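Local structure of prolyl 4-hydroxylase alpha subunit Fe(2+) 2OG dioxygenase domain-containing protein (Burkholderia ambifaria, 3W20) at residues A[96-108]-A[131-143]. The protein is probably a 2-oxoglutarate-dependent dioxygenase of double-stranded beta-helix fold that acts on N-substituted L-amino acids, with zinc in its metal site here. Sequence-based numbering, arbitrary orientation.
Sequences YFGIACRVNDGLR and YEVEFLLATRRVY
Ala100 and Leu136 bring the two backbones within 4.4 Å (CA to CA), where the last turns of helix 87-107 lie against the linker between strands 133-134 and 139-143. The amide of Asn104 bonds to this linker and to Glu134 just before it: ND2 donates to Phe135 O (2.8 Å, 163°), which lies in the amide plane, and to Glu134 OE1, approached from the anti side of the carboxylate and 35° out of its plane, while OD1 accepts Leu137 N at 2.9 Å. Three bonds thus fix the amide's rotation and satisfy two backbone groups. Glu134 OE2 lies at the edge of the Arg108 guanidinium, 3.2 Å from NH2, in a salt bridge; Arg108 NH1 pairs with Asp105, so the arginine probably eases the proximity of two acids. Two turns earlier, the Phe97 edge points into the face of Phe135, and a water donates to both Phe97 O and Glu134 O. Tyr96, its CG opposite the backbone N (chi1 -180°), brings OH to Leu136 N in a weak bond; OH also bonds the C-terminal carboxylate of Asp273. Leu136 CD1 presses tightly on Val103 CG2 (3.5 Å). Leu125 of strand 123-127 and Leu78 of helix 78-83 touch Phe135. Strand 139-143, which carries the 2-oxoglutarate-binding Arg141 and Tyr143, pairs antiparallel with strand 255-265.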
ATOM      1  N   TYR A  96      -3.601   0.529   3.819  1.00 15.97           N
ATOM      2  CA  TYR A  96      -3.240   1.892   4.184  1.00 16.22           C
ATOM      3  C   TYR A  96      -2.724   2.675   2.993  1.00 17.07           C
ATOM      4  O   TYR A  96      -3.235   3.796   2.706  1.00 19.60           O
ATOM      5  CB  TYR A  96      -2.202   1.881   5.300  1.00 15.39           C
ATOM      6  CG  TYR A  96      -1.794   3.288   5.729  1.00 15.92           C
ATOM      7  CD1 TYR A  96      -2.538   4.037   6.643  1.00 15.49           C
ATOM      8  CD2 TYR A  96      -0.627   3.847   5.223  1.00 14.53           C
ATOM      9  CE1 TYR A  96      -2.098   5.334   7.016  1.00 16.57           C
ATOM     10  CE2 TYR A  96      -0.187   5.122   5.593  1.00 16.31           C
ATOM     11  CZ  TYR A  96      -0.931   5.854   6.476  1.00 14.74           C
ATOM     12  OH  TYR A  96      -0.492   7.110   6.825  1.00 17.19           O
ATOM     13  N   PHE A  97      -1.766   2.115   2.301  1.00 16.48           N
ATOM     14  CA  PHE A  97      -1.140   2.857   1.180  1.00 17.34           C
ATOM     15  C   PHE A  97      -2.010   2.883  -0.049  1.00 18.73           C
ATOM     16  O   PHE A  97      -1.989   3.879  -0.763  1.00 20.58           O
ATOM     17  CB  PHE A  97       0.264   2.324   0.901  1.00 15.10           C
ATOM     18  CG  PHE A  97       1.205   2.767   1.982  1.00 16.43           C
ATOM     19  CD1 PHE A  97       1.665   4.086   2.038  1.00 18.21           C
ATOM     20  CD2 PHE A  97       1.564   1.861   2.977  1.00 16.48           C
ATOM     21  CE1 PHE A  97       2.503   4.486   3.093  1.00 18.24           C
ATOM     22  CE2 PHE A  97       2.375   2.248   4.042  1.00 17.27           C
ATOM     23  CZ  PHE A  97       2.857   3.563   4.055  1.00 17.40           C
ATOM     24  N   GLY A  98      -2.830   1.864  -0.214  1.00 20.03           N
ATOM     25  CA  GLY A  98      -3.781   1.807  -1.368  1.00 21.99           C
ATOM     26  C   GLY A  98      -4.845   2.887  -1.176  1.00 26.20           C
ATOM     27  O   GLY A  98      -5.243   3.613  -2.118  1.00 31.53           O
ATOM     28  N   ILE A  99      -5.284   3.065   0.043  1.00 24.23           N
ATOM     29  CA  ILE A  99      -6.333   4.074   0.335  1.00 26.29           C
ATOM     30  C   ILE A  99      -5.766   5.477   0.209  1.00 25.50           C
ATOM     31  O   ILE A  99      -6.406   6.363  -0.356  1.00 25.34           O
ATOM     32  CB  ILE A  99      -6.952   3.882   1.728  1.00 26.08           C
ATOM     33  CG1 ILE A  99      -7.858   2.643   1.701  1.00 32.00           C
ATOM     34  CG2 ILE A  99      -7.840   5.049   2.167  1.00 28.67           C
ATOM     35  CD1 ILE A  99      -8.296   2.254   3.091  1.00 37.12           C
ATOM     36  N   ALA A 100      -4.552   5.677   0.704  1.00 21.48           N
ATOM     37  CA  ALA A 100      -4.050   7.053   0.825  1.00 22.38           C
ATOM     38  C   ALA A 100      -4.044   7.690  -0.578  1.00 26.85           C
ATOM     39  O   ALA A 100      -4.317   8.867  -0.787  1.00 21.19           O
ATOM     40  CB  ALA A 100      -2.635   7.045   1.340  1.00 19.10           C
ATOM     41  N   CYS A 101      -3.671   6.872  -1.556  1.00 28.14           N
ATOM     42  CA  CYS A 101      -3.616   7.375  -2.870  1.00 28.13           C
ATOM     43  C   CYS A 101      -5.007   7.800  -3.414  1.00 29.50           C
ATOM     44  O   CYS A 101      -5.071   8.803  -4.093  1.00 30.68           O
ATOM     45  CB  CYS A 101      -2.777   6.443  -3.736  1.00 35.72           C
ATOM     46  SG  CYS A 101      -3.371   6.266  -5.437  1.00 36.72           S
ATOM     47  N   ARG A 102      -6.089   7.106  -3.036  1.00 30.79           N
ATOM     48  CA  ARG A 102      -7.463   7.444  -3.474  1.00 30.42           C
ATOM     49  C   ARG A 102      -7.859   8.768  -2.830  1.00 31.02           C
ATOM     50  O   ARG A 102      -8.488   9.607  -3.426  1.00 32.55           O
ATOM     51  CB  ARG A 102      -8.492   6.368  -3.068  1.00 35.20           C
ATOM     52  CG  ARG A 102      -8.436   5.065  -3.878  1.00 44.31           C
ATOM     53  CD  ARG A 102      -8.737   5.307  -5.354  1.00 44.50           C
ATOM     54  NE  ARG A 102      -8.151   4.314  -6.277  1.00 44.56           N
ATOM     55  CZ  ARG A 102      -8.228   4.396  -7.607  1.00 48.91           C
ATOM     56  NH1 ARG A 102      -8.886   5.424  -8.158  1.00 45.71           N
ATOM     57  NH2 ARG A 102      -7.655   3.462  -8.397  1.00 37.10           N
ATOM     58  N   VAL A 103      -7.476   8.974  -1.590  1.00 24.73           N
ATOM     59  CA  VAL A 103      -8.103  10.067  -0.861  1.00 23.27           C
ATOM     60  C   VAL A 103      -7.218  11.330  -0.782  1.00 21.57           C
ATOM     61  O   VAL A 103      -7.750  12.449  -0.568  1.00 20.90           O
ATOM     62  CB  VAL A 103      -8.547   9.673   0.551  1.00 26.14           C
ATOM     63  CG1 VAL A 103      -9.273   8.332   0.620  1.00 27.17           C
ATOM     64  CG2 VAL A 103      -7.364   9.607   1.467  1.00 24.18           C
ATOM     65  N   ASN A 104      -5.918  11.208  -0.986  1.00 20.83           N
ATOM     66  CA  ASN A 104      -5.020  12.373  -0.792  1.00 20.34           C
ATOM     67  C   ASN A 104      -5.223  13.469  -1.859  1.00 24.55           C
ATOM     68  O   ASN A 104      -4.969  14.614  -1.565  1.00 21.95           O
ATOM     69  CB  ASN A 104      -3.559  11.994  -0.819  1.00 18.55           C
ATOM     70  CG  ASN A 104      -3.060  11.505   0.543  1.00 18.15           C
ATOM     71  OD1 ASN A 104      -3.770  11.558   1.533  1.00 20.77           O
ATOM     72  ND2 ASN A 104      -1.854  11.069   0.569  1.00 19.69           N
ATOM     73  N   ASP A 105      -5.731  13.100  -3.044  1.00 26.16           N
ATOM     74  CA  ASP A 105      -5.964  14.082  -4.104  1.00 29.84           C
ATOM     75  C   ASP A 105      -6.956  15.139  -3.656  1.00 29.71           C
ATOM     76  O   ASP A 105      -6.723  16.360  -3.831  1.00 31.92           O
ATOM     77  CB  ASP A 105      -6.372  13.389  -5.406  1.00 38.04           C
ATOM     78  CG  ASP A 105      -5.160  12.782  -6.162  1.00 43.11           C
ATOM     79  OD1 ASP A 105      -3.996  13.117  -5.855  1.00 43.69           O
ATOM     80  OD2 ASP A 105      -5.378  11.952  -7.071  1.00 46.67           O
ATOM     81  N   GLY A 106      -8.033  14.674  -3.035  1.00 24.88           N
ATOM     82  CA  GLY A 106      -8.930  15.550  -2.284  1.00 25.39           C
ATOM     83  C   GLY A 106      -8.330  16.191  -1.029  1.00 23.46           C
ATOM     84  O   GLY A 106      -8.445  17.446  -0.815  1.00 20.49           O
ATOM     85  N   LEU A 107      -7.654  15.382  -0.174  1.00 19.79           N
ATOM     86  CA  LEU A 107      -7.148  16.027   1.087  1.00 20.82           C
ATOM     87  C   LEU A 107      -6.147  17.140   0.854  1.00 20.14           C
ATOM     88  O   LEU A 107      -6.116  18.120   1.577  1.00 19.17           O
ATOM     89  CB  LEU A 107      -6.487  14.953   2.014  1.00 20.88           C
ATOM     90  CG  LEU A 107      -7.467  13.937   2.562  1.00 21.20           C
ATOM     91  CD1 LEU A 107      -6.714  12.783   3.260  1.00 19.32           C
ATOM     92  CD2 LEU A 107      -8.503  14.569   3.526  1.00 20.59           C
ATOM     93  N   ARG A 108      -5.329  17.034  -0.181  1.00 23.25           N
ATOM     94  CA  ARG A 108      -4.342  18.038  -0.389  1.00 23.30           C
ATOM     95  C   ARG A 108      -4.963  19.376  -0.746  1.00 24.53           C
ATOM     96  O   ARG A 108      -4.301  20.357  -0.591  1.00 27.51           O
ATOM     97  CB  ARG A 108      -3.347  17.642  -1.476  1.00 28.48           C
ATOM     98  CG  ARG A 108      -3.891  17.848  -2.889  1.00 27.83           C
ATOM     99  CD  ARG A 108      -2.754  17.772  -3.906  1.00 36.95           C
ATOM    100  NE  ARG A 108      -1.792  16.777  -3.446  1.00 43.74           N
ATOM    101  CZ  ARG A 108      -1.944  15.449  -3.554  1.00 46.81           C
ATOM    102  NH1 ARG A 108      -3.004  14.941  -4.166  1.00 48.13           N
ATOM    103  NH2 ARG A 108      -1.041  14.625  -3.033  1.00 39.70           N
ATOM    104  N   TYR A 131      10.573   4.802  -6.809  1.00 53.79           N
ATOM    105  CA  TYR A 131       9.138   5.116  -6.674  1.00 55.18           C
ATOM    106  C   TYR A 131       8.859   5.678  -5.288  1.00 50.58           C
ATOM    107  O   TYR A 131       9.386   5.154  -4.288  1.00 63.15           O
ATOM    108  CB  TYR A 131       8.260   3.863  -6.898  1.00 52.46           C
ATOM    109  CG  TYR A 131       8.761   2.941  -8.002  1.00 57.08           C
ATOM    110  CD1 TYR A 131       8.526   3.240  -9.351  1.00 57.82           C
ATOM    111  CD2 TYR A 131       9.505   1.786  -7.694  1.00 56.60           C
ATOM    112  CE1 TYR A 131       8.997   2.412 -10.359  1.00 61.33           C
ATOM    113  CE2 TYR A 131       9.981   0.952  -8.697  1.00 60.43           C
ATOM    114  CZ  TYR A 131       9.721   1.265 -10.028  1.00 63.29           C
ATOM    115  OH  TYR A 131      10.196   0.434 -11.029  1.00 67.26           O
ATOM    116  N   GLU A 132       8.036   6.719  -5.204  1.00 44.64           N
ATOM    117  CA  GLU A 132       7.519   7.122  -3.889  1.00 42.22           C
ATOM    118  C   GLU A 132       5.980   7.250  -3.790  1.00 40.25           C
ATOM    119  O   GLU A 132       5.323   7.835  -4.655  1.00 47.10           O
ATOM    120  CB  GLU A 132       8.239   8.347  -3.341  1.00 46.45           C
ATOM    121  CG  GLU A 132       7.771   9.659  -3.941  1.00 48.29           C
ATOM    122  CD  GLU A 132       8.870  10.699  -3.959  1.00 51.46           C
ATOM    123  OE1 GLU A 132       9.686  10.743  -3.016  1.00 52.78           O
ATOM    124  OE2 GLU A 132       8.919  11.469  -4.933  1.00 58.12           O
ATOM    125  N   VAL A 133       5.423   6.663  -2.733  1.00 31.27           N
ATOM    126  CA  VAL A 133       3.978   6.626  -2.588  1.00 23.26           C
ATOM    127  C   VAL A 133       3.729   7.331  -1.228  1.00 20.19           C
ATOM    128  O   VAL A 133       4.607   7.384  -0.376  1.00 18.02           O
ATOM    129  CB  VAL A 133       3.435   5.194  -2.652  1.00 26.08           C
ATOM    130  CG1 VAL A 133       3.998   4.449  -3.890  1.00 22.84           C
ATOM    131  CG2 VAL A 133       3.655   4.447  -1.372  1.00 24.09           C
ATOM    132  N   GLU A 134       2.556   7.887  -1.098  1.00 17.20           N
ATOM    133  CA  GLU A 134       2.254   8.824  -0.016  1.00 16.76           C
ATOM    134  C   GLU A 134       1.569   8.061   1.117  1.00 16.14           C
ATOM    135  O   GLU A 134       0.762   7.163   0.902  1.00 17.21           O
ATOM    136  CB  GLU A 134       1.297   9.905  -0.503  1.00 15.50           C
ATOM    137  CG  GLU A 134       1.948  10.759  -1.612  1.00 18.17           C
ATOM    138  CD  GLU A 134       0.996  11.836  -2.115  1.00 20.20           C
ATOM    139  OE1 GLU A 134      -0.226  11.753  -1.939  1.00 19.96           O
ATOM    140  OE2 GLU A 134       1.526  12.805  -2.681  1.00 22.02           O
ATOM    141  N   PHE A 135       1.915   8.500   2.327  1.00 17.55           N
ATOM    142  CA  PHE A 135       1.108   8.244   3.500  1.00 15.71           C
ATOM    143  C   PHE A 135      -0.201   9.027   3.394  1.00 16.14           C
ATOM    144  O   PHE A 135      -0.303  10.066   2.664  1.00 17.63           O
ATOM    145  CB  PHE A 135       1.872   8.750   4.698  1.00 15.32           C
ATOM    146  CG  PHE A 135       3.018   7.807   5.151  1.00 16.45           C
ATOM    147  CD1 PHE A 135       2.920   7.061   6.322  1.00 18.13           C
ATOM    148  CD2 PHE A 135       4.175   7.720   4.419  1.00 17.03           C
ATOM    149  CE1 PHE A 135       3.974   6.201   6.707  1.00 21.68           C
ATOM    150  CE2 PHE A 135       5.217   6.872   4.791  1.00 20.19           C
ATOM    151  CZ  PHE A 135       5.130   6.130   5.942  1.00 20.68           C
ATOM    152  N   LEU A 136      -1.207   8.540   4.113  1.00 14.27           N
ATOM    153  CA  LEU A 136      -2.451   9.265   4.247  1.00 16.91           C
ATOM    154  C   LEU A 136      -2.137  10.670   4.797  1.00 16.64           C
ATOM    155  O   LEU A 136      -1.308  10.817   5.727  1.00 16.74           O
ATOM    156  CB  LEU A 136      -3.379   8.516   5.249  1.00 17.51           C
ATOM    157  CG  LEU A 136      -4.617   9.294   5.640  1.00 16.71           C
ATOM    158  CD1 LEU A 136      -5.466   9.315   4.360  1.00 20.63           C
ATOM    159  CD2 LEU A 136      -5.414   8.601   6.732  1.00 20.18           C
ATOM    160  N   LEU A 137      -2.837  11.723   4.309  1.00 17.01           N
ATOM    161  CA  LEU A 137      -2.471  13.095   4.782  1.00 16.99           C
ATOM    162  C   LEU A 137      -3.061  13.534   6.122  1.00 16.68           C
ATOM    163  O   LEU A 137      -2.407  14.269   6.890  1.00 17.04           O
ATOM    164  CB  LEU A 137      -2.840  14.181   3.722  1.00 15.83           C
ATOM    165  CG  LEU A 137      -1.742  14.425   2.713  1.00 15.33           C
ATOM    166  CD1 LEU A 137      -2.324  15.159   1.455  1.00 19.37           C
ATOM    167  CD2 LEU A 137      -0.658  15.351   3.367  1.00 19.60           C
ATOM    168  N   ALA A 138      -4.296  13.157   6.370  1.00 16.67           N
ATOM    169  CA  ALA A 138      -5.044  13.792   7.508  1.00 16.73           C
ATOM    170  C   ALA A 138      -6.361  13.047   7.625  1.00 19.02           C
ATOM    171  O   ALA A 138      -6.745  12.350   6.695  1.00 16.99           O
ATOM    172  CB  ALA A 138      -5.254  15.307   7.324  1.00 15.87           C
ATOM    173  N   THR A 139      -7.050  13.221   8.756  1.00 17.09           N
ATOM    174  CA  THR A 139      -8.290  12.588   9.030  1.00 18.49           C
ATOM    175  C   THR A 139      -9.257  13.563   9.737  1.00 18.93           C
ATOM    176  O   THR A 139      -8.871  14.476  10.517  1.00 17.10           O
ATOM    177  CB  THR A 139      -8.152  11.311   9.921  1.00 18.77           C
ATOM    178  OG1 THR A 139      -7.529  11.695  11.108  1.00 22.59           O
ATOM    179  CG2 THR A 139      -7.240  10.274   9.364  1.00 16.55           C
ATOM    180  N   ARG A 140     -10.549  13.431   9.397  1.00 16.45           N
ATOM    181  CA  ARG A 140     -11.567  14.035  10.227  1.00 17.91           C
ATOM    182  C   ARG A 140     -11.982  13.045  11.290  1.00 20.44           C
ATOM    183  O   ARG A 140     -12.127  11.825  11.010  1.00 25.86           O
ATOM    184  CB  ARG A 140     -12.794  14.367   9.334  1.00 19.83           C
ATOM    185  CG  ARG A 140     -12.578  15.511   8.419  1.00 18.67           C
ATOM    186  CD  ARG A 140     -13.895  15.943   7.704  1.00 21.32           C
ATOM    187  NE  ARG A 140     -14.500  14.807   7.044  1.00 21.98           N
ATOM    188  CZ  ARG A 140     -15.620  14.850   6.290  1.00 25.97           C
ATOM    189  NH1 ARG A 140     -16.262  15.983   6.084  1.00 24.45           N
ATOM    190  NH2 ARG A 140     -16.086  13.742   5.748  1.00 26.60           N
ATOM    191  N   ARG A 141     -12.196  13.497  12.515  1.00 23.24           N
ATOM    192  CA  ARG A 141     -12.274  12.580  13.661  1.00 23.74           C
ATOM    193  C   ARG A 141     -13.566  12.904  14.358  1.00 27.48           C
ATOM    194  O   ARG A 141     -13.850  14.094  14.690  1.00 26.27           O
ATOM    195  CB  ARG A 141     -11.055  12.793  14.617  1.00 24.36           C
ATOM    196  CG  ARG A 141      -9.691  12.312  14.037  1.00 25.21           C
ATOM    197  CD  ARG A 141      -8.502  13.024  14.703  1.00 29.55           C
ATOM    198  NE  ARG A 141      -7.212  12.812  14.022  1.00 26.93           N
ATOM    199  CZ  ARG A 141      -6.077  13.392  14.381  1.00 25.75           C
ATOM    200  NH1 ARG A 141      -4.913  13.118  13.691  1.00 22.15           N
ATOM    201  NH2 ARG A 141      -6.073  14.266  15.410  1.00 23.32           N
ATOM    202  N   VAL A 142     -14.381  11.876  14.569  1.00 27.58           N
ATOM    203  CA  VAL A 142     -15.622  11.985  15.359  1.00 29.19           C
ATOM    204  C   VAL A 142     -15.382  11.235  16.694  1.00 32.82           C
ATOM    205  O   VAL A 142     -14.978  10.072  16.707  1.00 37.38           O
ATOM    206  CB  VAL A 142     -16.837  11.395  14.577  1.00 31.21           C
ATOM    207  CG1 VAL A 142     -18.106  11.457  15.396  1.00 29.62           C
ATOM    208  CG2 VAL A 142     -17.025  12.129  13.235  1.00 27.73           C
ATOM    209  N   TYR A 143     -15.590  11.912  17.814  1.00 31.77           N
ATOM    210  CA  TYR A 143     -15.432  11.284  19.138  1.00 33.17           C
ATOM    211  C   TYR A 143     -16.873  11.179  19.689  1.00 36.46           C
ATOM    212  O   TYR A 143     -17.445  12.216  20.011  1.00 36.73           O
ATOM    213  CB  TYR A 143     -14.583  12.180  20.051  1.00 30.55           C
ATOM    214  CG  TYR A 143     -13.138  12.286  19.579  1.00 36.07           C
ATOM    215  CD1 TYR A 143     -12.172  11.405  20.053  1.00 28.72           C
ATOM    216  CD2 TYR A 143     -12.754  13.233  18.616  1.00 30.76           C
ATOM    217  CE1 TYR A 143     -10.850  11.447  19.624  1.00 33.39           C
ATOM    218  CE2 TYR A 143     -11.434  13.273  18.165  1.00 33.04           C
ATOM    219  CZ  TYR A 143     -10.482  12.400  18.683  1.00 31.36           C
ATOM    220  OH  TYR A 143      -9.175  12.415  18.263  1.00 35.76           O
TER
HETATM  221  O   HOH W   1       0.003   5.610  -1.221  1.00 20.35           O